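Local coordinates for N-acetylglucosamine-6-phosphate deacetylase (Thermotoga maritima, PDB 1O12), which probably removes the acetyl group from N-acetylglucosamine-6-phosphate, as a hydrolase of the NagA family that binds one divalent metal cation per subunit, at residues 311-314 / 315-319; 247-250 / 251-255; 105-108 / 109-112; 175-178 / 179-182; 33-37 / 38-42. All coordinates share one frame; numbering follows the deposited sequence.

Contact 1 of 5, residues 311-314 / 315-319; sequences VKNF and RKFTG
Phe314 and Thr318, one turn apart near the end of helix 307-318, pack methyl on ring. Methyl CG2 of Thr318 sits over one face of the Phe314 ring, 4.0 Å from its centroid and displaced toward the rim, a CH-pi contact. The Phe317 ring meets backbone instead: Asn313 O stands over one face, toward the rim, 3.3 Å from Phe317 CG.

The hydrogen bonds are mostly those of the helix. Arg315 N reaches Val311 O, Lys316 N reaches Lys312 O, and Phe317 N meets Asn313 O at 2.8 Å. Phe314 O is gripped twice, by Thr318 N and by Thr318 OG1, both at 3.1 Å and from opposite faces of its carbonyl plane. With chi1 at 76°, the hydroxyl lies between the backbone N and the carbonyl carbon, from where it can reach back to that oxygen; Cys320 N is bonded to it as well.

Among the polar ends, Asn313 and Lys316 run side by side, with OD1 of Asn313 3.3 Å from NZ of Lys316. The Asn313 amide is fixed elsewhere, its ND2 on Cys240 O and its OD1 on Gln309.

Gly319, with positive phi, leaves the helical path: this is the C-terminal turn of a helix packed against helices 247-257 and 322-336 and strand 262-265 of the TIM-barrel-type amidohydrolase domain.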
loop_
_atom_site.group_PDB
_atom_site.type_symbol
_atom_site.label_atom_id
_atom_site.label_comp_id
_atom_site.label_asym_id
_atom_site.label_seq_id
_atom_site.Cartn_x
_atom_site.Cartn_y
_atom_site.Cartn_z
ATOM N N VAL A 311 -19.266 10.988 4.021
ATOM C CA VAL A 311 -19.456 9.905 4.969
ATOM C C VAL A 311 -20.155 8.702 4.337
ATOM O O VAL A 311 -19.724 7.540 4.521
ATOM C CB VAL A 311 -20.253 10.392 6.201
ATOM C CG1 VAL A 311 -20.536 9.233 7.158
ATOM C CG2 VAL A 311 -19.449 11.469 6.912
ATOM N N LYS A 312 -21.211 8.977 3.575
ATOM C CA LYS A 312 -21.949 7.902 2.945
ATOM C C LYS A 312 -21.027 7.174 1.981
ATOM O O LYS A 312 -20.983 5.935 1.970
ATOM C CB LYS A 312 -23.160 8.432 2.181
ATOM C CG LYS A 312 -24.282 9.003 3.040
ATOM C CD LYS A 312 -25.590 9.078 2.244
ATOM C CE LYS A 312 -26.573 10.100 2.805
ATOM N NZ LYS A 312 -26.161 11.531 2.521
ATOM N N ASN A 313 -20.286 7.949 1.187
ATOM C CA ASN A 313 -19.404 7.370 0.192
ATOM C C ASN A 313 -18.401 6.464 0.840
ATOM O O ASN A 313 -18.286 5.292 0.469
ATOM C CB ASN A 313 -18.654 8.449 -0.628
ATOM C CG ASN A 313 -19.531 9.123 -1.682
ATOM O OD1 ASN A 313 -20.585 8.616 -2.061
ATOM N ND2 ASN A 313 -19.085 10.267 -2.168
ATOM N N PHE A 314 -17.681 6.999 1.821
ATOM C CA PHE A 314 -16.660 6.235 2.508
ATOM C C PHE A 314 -17.223 4.951 3.034
ATOM O O PHE A 314 -16.623 3.891 2.876
ATOM C CB PHE A 314 -16.069 7.013 3.672
ATOM C CG PHE A 314 -14.892 6.333 4.280
ATOM C CD1 PHE A 314 -15.059 5.433 5.334
ATOM C CD2 PHE A 314 -13.612 6.550 3.759
ATOM C CE1 PHE A 314 -13.964 4.755 5.875
ATOM C CE2 PHE A 314 -12.509 5.890 4.276
ATOM C CZ PHE A 314 -12.683 4.988 5.341
ATOM N N ARG A 315 -18.383 5.055 3.670
ATOM C CA ARG A 315 -19.041 3.893 4.220
ATOM C C ARG A 315 -19.356 2.856 3.145
ATOM O O ARG A 315 -19.223 1.660 3.375
ATOM C CB ARG A 315 -20.337 4.291 4.906
ATOM C CG ARG A 315 -21.029 3.100 5.536
ATOM C CD ARG A 315 -22.495 3.355 5.708
ATOM N NE ARG A 315 -23.025 2.552 6.794
ATOM C CZ ARG A 315 -24.312 2.470 7.118
ATOM N NH1 ARG A 315 -25.213 3.151 6.423
ATOM N NH2 ARG A 315 -24.700 1.711 8.150
ATOM N N LYS A 316 -19.776 3.312 1.968
ATOM C CA LYS A 316 -20.123 2.391 0.904
ATOM C C LYS A 316 -18.890 1.781 0.248
ATOM O O LYS A 316 -18.873 0.594 -0.070
ATOM C CB LYS A 316 -20.950 3.113 -0.154
ATOM C CG LYS A 316 -21.360 2.251 -1.344
ATOM C CD LYS A 316 -21.752 3.150 -2.510
ATOM C CE LYS A 316 -22.604 4.357 -2.029
ATOM N NZ LYS A 316 -22.051 5.715 -2.425
ATOM N N PHE A 317 -17.864 2.599 0.038
ATOM C CA PHE A 317 -16.653 2.118 -0.593
ATOM C C PHE A 317 -15.966 1.033 0.224
ATOM O O PHE A 317 -15.506 0.031 -0.329
ATOM C CB PHE A 317 -15.673 3.279 -0.815
ATOM C CG PHE A 317 -16.141 4.298 -1.827
ATOM C CD1 PHE A 317 -15.501 5.522 -1.931
ATOM C CD2 PHE A 317 -17.204 4.018 -2.698
ATOM C CE1 PHE A 317 -15.904 6.472 -2.896
ATOM C CE2 PHE A 317 -17.620 4.942 -3.658
ATOM C CZ PHE A 317 -16.966 6.178 -3.762
ATOM N N THR A 318 -15.940 1.210 1.542
ATOM C CA THR A 318 -15.239 0.291 2.413
ATOM C C THR A 318 -16.058 -0.750 3.152
ATOM O O THR A 318 -15.544 -1.804 3.502
ATOM C CB THR A 318 -14.427 1.062 3.495
ATOM O OG1 THR A 318 -15.317 1.563 4.507
ATOM C CG2 THR A 318 -13.663 2.225 2.871
ATOM N N GLY A 319 -17.321 -0.458 3.417
ATOM C CA GLY A 319 -18.117 -1.402 4.167
ATOM C C GLY A 319 -17.716 -1.358 5.631
ATOM O O GLY A 319 -17.975 -2.309 6.372
#

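Contact 2 of 5, residues 247-250 / 251-255; sequences REMV and KLVYK
Lys251 folds back along its own helix toward Arg247, and its chain can be followed atom by atom. CB lies against two carbonyl oxygens of the preceding turn, those of Arg247 and Glu248, 3.3 Å from Glu248 O. CG and CD carry the chain onward, and a bend at chi3 (-58°) swings the tip back toward the start of the helix. CE then crosses Arg247, 3.5 Å from its CD, and also touches Phe317 O of the neighbouring helix 307-318. The tip, NZ, lies 3.0 Å from Arg247 CD and ends at the edge of the Arg247 guanidinium, near its plane and 3.6 Å from NH2. Two positive groups are thus brought together with no bond between them. Glu248 OE2, 5.2 Å from Lys251 NZ, may offset part of that charge without touching it.

A different chemistry rules the flank that carries Met249, a selenomethionine. Its SE lies 4.3 Å from Leu252 CD2 and 4.2 Å from Val253 CG2, so one apolar tip spans the next turn. Packing continues into the second subunit, where His219 meets Met249 and Leu217 meets Leu252, while Val253 rests on Leu236 and Leu238 of strand 235-239.

Regular backbone bonds hold the frame, Val253 N to Met249 O being 2.7 Å. Further along, the Tyr254 hydroxyl is bonded to Glu324. Helix 247-257, linking strands 235-239 and 262-265 in a beta-alpha-beta unit of the TIM-barrel-type fold, thereby faces the barrel wall, helix 307-318 and the dimer partner at once.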
loop_
_atom_site.group_PDB
_atom_site.type_symbol
_atom_site.label_atom_id
_atom_site.label_comp_id
_atom_site.label_asym_id
_atom_site.label_seq_id
_atom_site.Cartn_x
_atom_site.Cartn_y
_atom_site.Cartn_z
ATOM N N ARG A 247 -13.084 4.234 -6.064
ATOM C CA ARG A 247 -13.539 3.402 -4.975
ATOM C C ARG A 247 -12.441 2.338 -4.651
ATOM O O ARG A 247 -12.160 2.067 -3.490
ATOM C CB ARG A 247 -14.899 2.778 -5.350
ATOM C CG ARG A 247 -14.891 1.274 -5.664
ATOM C CD ARG A 247 -15.828 0.467 -4.739
ATOM N NE ARG A 247 -17.227 0.881 -4.879
ATOM C CZ ARG A 247 -18.215 0.501 -4.063
ATOM N NH1 ARG A 247 -19.467 0.932 -4.275
ATOM N NH2 ARG A 247 -17.955 -0.304 -3.027
ATOM N N GLU A 248 -11.792 1.764 -5.657
ATOM C CA GLU A 248 -10.746 0.786 -5.361
ATOM C C GLU A 248 -9.586 1.390 -4.533
ATOM O O GLU A 248 -9.108 0.759 -3.598
ATOM C CB GLU A 248 -10.197 0.173 -6.646
ATOM C CG GLU A 248 -11.244 -0.539 -7.461
ATOM C CD GLU A 248 -12.268 0.431 -8.070
ATOM O OE1 GLU A 248 -11.842 1.460 -8.655
ATOM O OE2 GLU A 248 -13.497 0.153 -7.974
HETATM N N MSE A 249 -9.137 2.598 -4.876
HETATM C CA MSE A 249 -8.061 3.256 -4.131
HETATM C C MSE A 249 -8.436 3.442 -2.664
HETATM O O MSE A 249 -7.660 3.106 -1.756
HETATM C CB MSE A 249 -7.769 4.636 -4.702
HETATM C CG MSE A 249 -6.334 4.840 -5.152
HETATM SE SE MSE A 249 -4.907 4.296 -3.904
HETATM C CE MSE A 249 -3.489 5.435 -4.640
ATOM N N VAL A 250 -9.616 4.026 -2.456
ATOM C CA VAL A 250 -10.134 4.243 -1.123
ATOM C C VAL A 250 -10.125 2.908 -0.385
ATOM O O VAL A 250 -9.698 2.825 0.774
ATOM C CB VAL A 250 -11.603 4.770 -1.148
ATOM C CG1 VAL A 250 -12.140 4.858 0.272
ATOM C CG2 VAL A 250 -11.659 6.125 -1.822
ATOM N N LYS A 251 -10.622 1.866 -1.043
ATOM C CA LYS A 251 -10.649 0.547 -0.424
ATOM C C LYS A 251 -9.244 0.102 -0.039
ATOM O O LYS A 251 -9.057 -0.519 0.999
ATOM C CB LYS A 251 -11.266 -0.473 -1.360
ATOM C CG LYS A 251 -12.107 -1.516 -0.646
ATOM C CD LYS A 251 -12.995 -2.295 -1.645
ATOM C CE LYS A 251 -13.924 -1.346 -2.431
ATOM N NZ LYS A 251 -14.792 -2.033 -3.450
ATOM N N LEU A 252 -8.266 0.428 -0.879
ATOM C CA LEU A 252 -6.869 0.089 -0.619
ATOM C C LEU A 252 -6.310 0.907 0.559
ATOM O O LEU A 252 -5.730 0.351 1.495
ATOM C CB LEU A 252 -6.019 0.331 -1.873
ATOM C CG LEU A 252 -4.505 0.098 -1.739
ATOM C CD1 LEU A 252 -4.228 -1.281 -1.070
ATOM C CD2 LEU A 252 -3.849 0.207 -3.126
ATOM N N VAL A 253 -6.487 2.217 0.529
ATOM C CA VAL A 253 -5.982 3.028 1.633
ATOM C C VAL A 253 -6.624 2.560 2.945
ATOM O O VAL A 253 -5.959 2.452 3.990
ATOM C CB VAL A 253 -6.264 4.517 1.431
ATOM C CG1 VAL A 253 -5.818 5.281 2.660
ATOM C CG2 VAL A 253 -5.538 5.012 0.205
ATOM N N TYR A 254 -7.914 2.252 2.890
ATOM C CA TYR A 254 -8.589 1.790 4.096
ATOM C C TYR A 254 -7.935 0.494 4.592
ATOM O O TYR A 254 -7.608 0.363 5.780
ATOM C CB TYR A 254 -10.064 1.576 3.819
ATOM C CG TYR A 254 -10.774 0.830 4.910
ATOM C CD1 TYR A 254 -10.789 1.314 6.224
ATOM C CD2 TYR A 254 -11.462 -0.358 4.628
ATOM C CE1 TYR A 254 -11.474 0.642 7.226
ATOM C CE2 TYR A 254 -12.150 -1.036 5.618
ATOM C CZ TYR A 254 -12.158 -0.537 6.914
ATOM O OH TYR A 254 -12.891 -1.198 7.878
ATOM N N LYS A 255 -7.713 -0.439 3.674
ATOM C CA LYS A 255 -7.071 -1.705 3.994
ATOM C C LYS A 255 -5.707 -1.529 4.698
ATOM O O LYS A 255 -5.414 -2.209 5.687
ATOM C CB LYS A 255 -6.891 -2.499 2.722
ATOM C CG LYS A 255 -6.231 -3.834 2.928
ATOM C CD LYS A 255 -5.965 -4.481 1.582
ATOM C CE LYS A 255 -5.380 -5.866 1.751
ATOM N NZ LYS A 255 -6.404 -6.734 2.359
#

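Contact 3 of 5, residues 105-108 / 109-112; sequences ILRK and ARDY
The guanidinium of Arg110 lies with one face over Arg107 CG, its NH2 3.7 Å from that carbon. This is packing one turn apart on helix 99-115, the helix of a beta-alpha-beta unit between strands 87-93 and 121-127. The two guanidinium planes are turned 62° from each other, and the charged ends stay apart, the aliphatic part of Arg107 doing the touching.

What turns the Arg110 group this way is Asp111. Its OD1 lies in the guanidinium plane and takes both NE, at 3.2 Å, and NH2, at 2.8 Å, a side-on grip on a single oxygen. With an alanine here, both Arg110 nitrogens lose this acceptor, and the guanidinium would probably be free to turn off Arg107 CG.

Outward from this pair, backbone bonds such as Asp111 N to Arg107 O (3.1 Å) set the spacing of the residues. Leu106 and Ala109 face inward onto Val124 of strand 121-127. Lys108 has its own mate in Glu104. Tyr112 meets the ring of Phe75 and its OH is hydrogen-bonded to Glu79, while its CB lies 3.1 Å from Lys108 O.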
loop_
_atom_site.group_PDB
_atom_site.type_symbol
_atom_site.label_atom_id
_atom_site.label_comp_id
_atom_site.label_asym_id
_atom_site.label_seq_id
_atom_site.Cartn_x
_atom_site.Cartn_y
_atom_site.Cartn_z
ATOM N N ILE A 105 -7.315 37.529 5.953
ATOM C CA ILE A 105 -8.192 36.399 6.210
ATOM C C ILE A 105 -8.042 35.948 7.670
ATOM O O ILE A 105 -9.037 35.651 8.338
ATOM C CB ILE A 105 -7.909 35.263 5.227
ATOM C CG1 ILE A 105 -8.409 35.696 3.846
ATOM C CG2 ILE A 105 -8.626 33.982 5.674
ATOM C CD1 ILE A 105 -7.853 34.935 2.707
ATOM N N LEU A 106 -6.802 35.928 8.170
ATOM C CA LEU A 106 -6.573 35.556 9.549
ATOM C C LEU A 106 -7.237 36.602 10.469
ATOM O O LEU A 106 -7.823 36.262 11.497
ATOM C CB LEU A 106 -5.072 35.466 9.827
ATOM C CG LEU A 106 -4.378 34.257 9.189
ATOM C CD1 LEU A 106 -2.871 34.333 9.440
ATOM C CD2 LEU A 106 -4.952 32.932 9.770
ATOM N N ARG A 107 -7.183 37.870 10.067
ATOM C CA ARG A 107 -7.736 38.951 10.870
ATOM C C ARG A 107 -9.257 38.903 10.981
ATOM O O ARG A 107 -9.810 39.097 12.068
ATOM C CB ARG A 107 -7.283 40.298 10.293
ATOM C CG ARG A 107 -7.658 41.525 11.097
ATOM C CD ARG A 107 -7.002 42.778 10.492
ATOM N NE ARG A 107 -7.389 42.991 9.091
ATOM C CZ ARG A 107 -6.542 43.001 8.050
ATOM N NH1 ARG A 107 -5.220 42.812 8.219
ATOM N NH2 ARG A 107 -7.029 43.195 6.821
ATOM N N LYS A 108 -9.935 38.641 9.869
ATOM C CA LYS A 108 -11.384 38.571 9.893
ATOM C C LYS A 108 -11.911 37.306 10.576
ATOM O O LYS A 108 -13.004 37.303 11.169
ATOM C CB LYS A 108 -11.928 38.660 8.486
ATOM C CG LYS A 108 -11.766 40.027 7.834
ATOM C CD LYS A 108 -12.541 40.021 6.505
ATOM C CE LYS A 108 -12.390 41.312 5.720
ATOM N NZ LYS A 108 -13.430 41.392 4.642
ATOM N N ALA A 109 -11.148 36.224 10.497
ATOM C CA ALA A 109 -11.573 34.996 11.146
ATOM C C ALA A 109 -11.429 35.219 12.663
ATOM O O ALA A 109 -12.298 34.803 13.452
ATOM C CB ALA A 109 -10.704 33.811 10.672
ATOM N N ARG A 110 -10.337 35.879 13.058
ATOM C CA ARG A 110 -10.076 36.194 14.460
ATOM C C ARG A 110 -11.218 37.055 15.019
ATOM O O ARG A 110 -11.682 36.819 16.132
ATOM C CB ARG A 110 -8.750 36.960 14.610
ATOM C CG ARG A 110 -8.305 37.292 16.076
ATOM C CD ARG A 110 -7.394 38.560 16.106
ATOM N NE ARG A 110 -8.098 39.747 15.591
ATOM C CZ ARG A 110 -7.518 40.877 15.190
ATOM N NH1 ARG A 110 -6.207 41.016 15.237
ATOM N NH2 ARG A 110 -8.252 41.862 14.700
ATOM N N ASP A 111 -11.670 38.039 14.244
ATOM C CA ASP A 111 -12.751 38.907 14.692
ATOM C C ASP A 111 -14.064 38.130 14.701
ATOM O O ASP A 111 -14.942 38.346 15.562
ATOM C CB ASP A 111 -12.919 40.132 13.773
ATOM C CG ASP A 111 -11.730 41.077 13.798
ATOM O OD1 ASP A 111 -10.938 41.064 14.771
ATOM O OD2 ASP A 111 -11.601 41.859 12.835
ATOM N N TYR A 112 -14.213 37.246 13.717
ATOM C CA TYR A 112 -15.408 36.446 13.614
ATOM C C TYR A 112 -15.504 35.490 14.801
ATOM O O TYR A 112 -16.590 35.212 15.297
ATOM C CB TYR A 112 -15.398 35.650 12.313
ATOM C CG TYR A 112 -16.657 34.839 12.130
ATOM C CD1 TYR A 112 -17.796 35.422 11.597
ATOM C CD2 TYR A 112 -16.725 33.503 12.544
ATOM C CE1 TYR A 112 -18.972 34.717 11.472
ATOM C CE2 TYR A 112 -17.899 32.778 12.425
ATOM C CZ TYR A 112 -19.031 33.387 11.883
ATOM O OH TYR A 112 -20.228 32.688 11.710
#

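Contact 4 of 5, residues 175-178 / 179-182; sequences LRLV and KRDI
Arg176 presents its carbonyl oxygen to Lys179, whose chain runs back over it: CG and CE of Lys179 are each 3.2 Å from Arg176 O. The lysine starts from chi1 68°, CG lying between its backbone N and carbonyl carbon, and stays extended from there, pointing the same way as the arginine. Their charged ends stay close, Lys179 NZ being 4.1 Å from Arg176 NE at the edge of the guanidinium. Arg180 NH2 is another like charge nearby, 4.2 Å from Arg176 NH2. Glu149, in a salt bridge with Arg176 NH1, probably eases this crowding of positive groups.

Leu177 follows, and its CD2 lies against one face of the Arg180 guanidinium, 3.6 Å from NH1. Its carbonyl oxygen receives Arg180 N at 2.7 Å, the donor standing 50° out of the carbonyl plane. Such bonds span three residues instead of the four of an alpha helix; they shape the winding segment that brings the chain to strand 183-186 of the TIM-barrel-type domain. Arg180 NH1 is also hydrogen-bonded to the carbonyls of Leu152 and Ile155; an alanine in its place removes this donor, and would probably leave those two carbonyls without their mate and a gap beside Leu177 CD2.

Val178 O accepts Asp181 N, again three residues on, and with positive phi at Asp181 the chain reverses. Ile182 returns beneath, its CD1 packing on Leu177 CB, while its carbonyl oxygen receives a CA-H...O contact from Val178 CA at 3.4 Å.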
loop_
_atom_site.group_PDB
_atom_site.type_symbol
_atom_site.label_atom_id
_atom_site.label_comp_id
_atom_site.label_asym_id
_atom_site.label_seq_id
_atom_site.Cartn_x
_atom_site.Cartn_y
_atom_site.Cartn_z
ATOM N N LEU A 175 8.563 24.457 11.229
ATOM C CA LEU A 175 8.487 23.687 12.458
ATOM C C LEU A 175 8.296 24.579 13.666
ATOM O O LEU A 175 7.871 24.125 14.731
ATOM C CB LEU A 175 9.745 22.872 12.652
ATOM C CG LEU A 175 9.879 21.802 11.595
ATOM C CD1 LEU A 175 11.283 21.230 11.639
ATOM C CD2 LEU A 175 8.826 20.744 11.852
ATOM N N ARG A 176 8.611 25.852 13.526
ATOM C CA ARG A 176 8.439 26.694 14.675
ATOM C C ARG A 176 6.996 27.023 14.936
ATOM O O ARG A 176 6.677 27.580 15.981
ATOM C CB ARG A 176 9.267 27.948 14.516
ATOM C CG ARG A 176 10.729 27.643 14.739
ATOM C CD ARG A 176 11.579 28.752 14.243
ATOM N NE ARG A 176 11.156 30.005 14.857
ATOM C CZ ARG A 176 11.498 31.185 14.374
ATOM N NH1 ARG A 176 12.259 31.247 13.287
ATOM N NH2 ARG A 176 11.064 32.291 14.960
ATOM N N LEU A 177 6.120 26.640 14.007
ATOM C CA LEU A 177 4.694 26.932 14.129
ATOM C C LEU A 177 3.937 25.994 15.031
ATOM O O LEU A 177 2.941 26.393 15.628
ATOM C CB LEU A 177 4.017 26.919 12.764
ATOM C CG LEU A 177 4.555 27.965 11.785
ATOM C CD1 LEU A 177 3.783 27.867 10.457
ATOM C CD2 LEU A 177 4.414 29.341 12.398
ATOM N N VAL A 178 4.406 24.758 15.144
ATOM C CA VAL A 178 3.703 23.795 15.969
ATOM C C VAL A 178 3.488 24.267 17.400
ATOM O O VAL A 178 2.449 23.975 18.002
ATOM C CB VAL A 178 4.418 22.437 15.958
ATOM C CG1 VAL A 178 3.688 21.428 16.866
ATOM C CG2 VAL A 178 4.456 21.910 14.525
ATOM N N LYS A 179 4.443 25.011 17.945
ATOM C CA LYS A 179 4.308 25.497 19.320
ATOM C C LYS A 179 3.223 26.565 19.394
ATOM O O LYS A 179 2.848 26.979 20.478
ATOM C CB LYS A 179 5.643 26.068 19.850
ATOM C CG LYS A 179 6.075 27.368 19.157
ATOM C CD LYS A 179 7.548 27.774 19.390
ATOM C CE LYS A 179 7.896 29.032 18.530
ATOM N NZ LYS A 179 9.359 29.439 18.504
ATOM N N ARG A 180 2.712 27.001 18.240
ATOM C CA ARG A 180 1.663 28.021 18.199
ATOM C C ARG A 180 0.263 27.423 18.016
ATOM O O ARG A 180 -0.692 28.132 17.636
ATOM C CB ARG A 180 1.940 29.023 17.083
ATOM C CG ARG A 180 3.327 29.579 17.130
ATOM C CD ARG A 180 3.577 30.549 15.999
ATOM N NE ARG A 180 5.009 30.776 15.877
ATOM C CZ ARG A 180 5.563 31.661 15.062
ATOM N NH1 ARG A 180 4.804 32.420 14.280
ATOM N NH2 ARG A 180 6.881 31.781 15.039
ATOM N N ASP A 181 0.149 26.125 18.304
ATOM C CA ASP A 181 -1.131 25.418 18.194
ATOM C C ASP A 181 -1.537 25.319 16.724
ATOM O O ASP A 181 -2.699 25.484 16.370
ATOM C CB ASP A 181 -2.216 26.148 19.001
ATOM C CG ASP A 181 -3.368 25.228 19.420
ATOM O OD1 ASP A 181 -4.425 25.749 19.870
ATOM O OD2 ASP A 181 -3.222 23.984 19.311
ATOM N N ILE A 182 -0.544 25.089 15.873
ATOM C CA ILE A 182 -0.766 24.921 14.445
ATOM C C ILE A 182 -0.282 23.515 14.035
ATOM O O ILE A 182 0.838 23.127 14.364
ATOM C CB ILE A 182 -0.001 25.995 13.633
ATOM C CG1 ILE A 182 -0.487 27.392 14.033
ATOM C CG2 ILE A 182 -0.175 25.741 12.142
ATOM C CD1 ILE A 182 0.164 28.528 13.252
#

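Contact 5 of 5, residues 33-37 / 38-42; sequences EIEEG and KIVKV
Glu33 runs straight from CG (chi2 169°), while Lys41 bends at chi2 (-130°) and chi3 (-61°), and these bends bring the lysine tip to the carboxylate. NZ of Lys41 reaches OE2 of Glu33 at 2.9 Å, a salt bridge whose hydrogen bond is weak, and the two CB atoms lie 3.5 Å apart on the same face of the strands.

Beneath this pair, Glu33 N gives a bond of 2.6 Å to Lys41 O, in the carbonyl plane. Glu33 O takes Val40 N at 2.7 Å and, more weakly, Lys41 N. Two residues thus face one: a classic beta bulge in the hairpin of strands 26-35 and 38-44, which puts the Val40 side chain against the first strand, CG1 being 3.7 Å from Glu35 CB and CG2 3.4 Å from Glu33 O.

Glu35 and Lys38 close the hairpin with paired backbone bonds, Glu35 N to Lys38 O measuring 2.8 Å. Glu36 and Gly37, both with positive phi, are the corners of a type I' turn from Glu35 to Lys38. Ile34 and Ile39, a non-hydrogen-bonded pair, turn to the face away from Glu33 and Lys41, where both pack on Ala351.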
loop_
_atom_site.group_PDB
_atom_site.type_symbol
_atom_site.label_atom_id
_atom_site.label_comp_id
_atom_site.label_asym_id
_atom_site.label_seq_id
_atom_site.Cartn_x
_atom_site.Cartn_y
_atom_site.Cartn_z
ATOM N N GLU A 33 -27.450 12.300 27.607
ATOM C CA GLU A 33 -27.901 13.443 28.380
ATOM C C GLU A 33 -26.951 14.625 28.258
ATOM O O GLU A 33 -25.757 14.520 28.555
ATOM C CB GLU A 33 -28.021 13.038 29.839
ATOM C CG GLU A 33 -29.169 13.683 30.582
ATOM C CD GLU A 33 -29.377 13.036 31.952
ATOM O OE1 GLU A 33 -28.483 13.179 32.832
ATOM O OE2 GLU A 33 -30.430 12.373 32.142
ATOM N N ILE A 34 -27.523 15.749 27.841
ATOM C CA ILE A 34 -26.812 17.003 27.625
ATOM C C ILE A 34 -27.213 18.105 28.597
ATOM O O ILE A 34 -28.389 18.463 28.692
ATOM C CB ILE A 34 -27.084 17.516 26.226
ATOM C CG1 ILE A 34 -26.799 16.399 25.213
ATOM C CG2 ILE A 34 -26.262 18.751 25.976
ATOM C CD1 ILE A 34 -27.046 16.793 23.789
ATOM N N GLU A 35 -26.220 18.637 29.300
ATOM C CA GLU A 35 -26.403 19.712 30.278
ATOM C C GLU A 35 -25.537 20.903 29.839
ATOM O O GLU A 35 -24.308 20.847 29.869
ATOM C CB GLU A 35 -25.994 19.218 31.683
ATOM C CG GLU A 35 -26.266 20.189 32.867
ATOM C CD GLU A 35 -26.172 19.504 34.255
ATOM O OE1 GLU A 35 -25.104 18.924 34.572
ATOM O OE2 GLU A 35 -27.171 19.544 35.028
ATOM N N GLU A 36 -26.197 21.972 29.409
ATOM C CA GLU A 36 -25.513 23.169 28.944
ATOM C C GLU A 36 -24.244 22.824 28.156
ATOM O O GLU A 36 -23.118 22.955 28.647
ATOM C CB GLU A 36 -25.166 24.082 30.127
ATOM C CG GLU A 36 -25.030 25.549 29.727
ATOM C CD GLU A 36 -24.767 26.477 30.911
ATOM O OE1 GLU A 36 -23.707 26.316 31.574
ATOM O OE2 GLU A 36 -25.622 27.368 31.167
ATOM N N GLY A 37 -24.454 22.355 26.932
ATOM C CA GLY A 37 -23.354 22.020 26.037
ATOM C C GLY A 37 -22.383 20.932 26.437
ATOM O O GLY A 37 -21.362 20.734 25.781
ATOM N N LYS A 38 -22.700 20.208 27.496
ATOM C CA LYS A 38 -21.816 19.160 27.953
ATOM C C LYS A 38 -22.583 17.859 28.116
ATOM O O LYS A 38 -23.666 17.827 28.679
ATOM C CB LYS A 38 -21.200 19.602 29.278
ATOM C CG LYS A 38 -20.165 18.681 29.882
ATOM C CD LYS A 38 -19.624 19.318 31.175
ATOM C CE LYS A 38 -18.943 18.295 32.088
ATOM N NZ LYS A 38 -19.857 17.149 32.469
ATOM N N ILE A 39 -22.031 16.781 27.586
ATOM C CA ILE A 39 -22.649 15.468 27.719
ATOM C C ILE A 39 -22.377 15.025 29.154
ATOM O O ILE A 39 -21.221 14.886 29.556
ATOM C CB ILE A 39 -22.007 14.476 26.743
ATOM C CG1 ILE A 39 -22.296 14.919 25.312
ATOM C CG2 ILE A 39 -22.507 13.083 27.009
ATOM C CD1 ILE A 39 -21.415 14.242 24.284
ATOM N N VAL A 40 -23.439 14.830 29.931
ATOM C CA VAL A 40 -23.290 14.418 31.321
ATOM C C VAL A 40 -23.704 12.983 31.578
ATOM O O VAL A 40 -23.468 12.455 32.654
ATOM C CB VAL A 40 -24.113 15.310 32.289
ATOM C CG1 VAL A 40 -23.452 16.653 32.447
ATOM C CG2 VAL A 40 -25.561 15.467 31.765
ATOM N N LYS A 41 -24.331 12.338 30.611
ATOM C CA LYS A 41 -24.735 10.959 30.843
ATOM C C LYS A 41 -24.956 10.189 29.549
ATOM O O LYS A 41 -25.680 10.632 28.648
ATOM C CB LYS A 41 -26.015 10.921 31.702
ATOM C CG LYS A 41 -26.170 9.669 32.544
ATOM C CD LYS A 41 -27.545 9.019 32.373
ATOM C CE LYS A 41 -28.677 9.957 32.790
ATOM N NZ LYS A 41 -30.041 9.471 32.376
ATOM N N VAL A 42 -24.307 9.036 29.459
ATOM C CA VAL A 42 -24.441 8.165 28.300
ATOM C C VAL A 42 -24.942 6.836 28.861
ATOM O O VAL A 42 -24.168 6.092 29.478
ATOM C CB VAL A 42 -23.079 7.950 27.608
ATOM C CG1 VAL A 42 -23.256 7.141 26.356
ATOM C CG2 VAL A 42 -22.460 9.271 27.274
#

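In the fold
Contacts 1 and 2 are neighbours: helices 307-318 and 247-257 touch, Phe317 packing on Arg247 and Val250, with Thr318 on Tyr254. Contacts 3 and 4 lie on the far side of the barrel-type domain from contact 1, their centres about 19 Å apart and without touching. Contact 5 is a hairpin lying farthest from the chain's centre, about 26 Å, and away from the metal and the probable substrate site. Contact 2 has no fully exposed residue among those that touch; contacts 3, 4 and 5 each have three. Contacts 1 to 3 share regular helix bonding, contact 4 turns more tightly, and contact 5 pairs strands. Contact 2 alone meets the second subunit. Contact 3 has a salt bridge between sequence neighbours, contact 5 one across its strands; contacts 2 and 4 gather like charges.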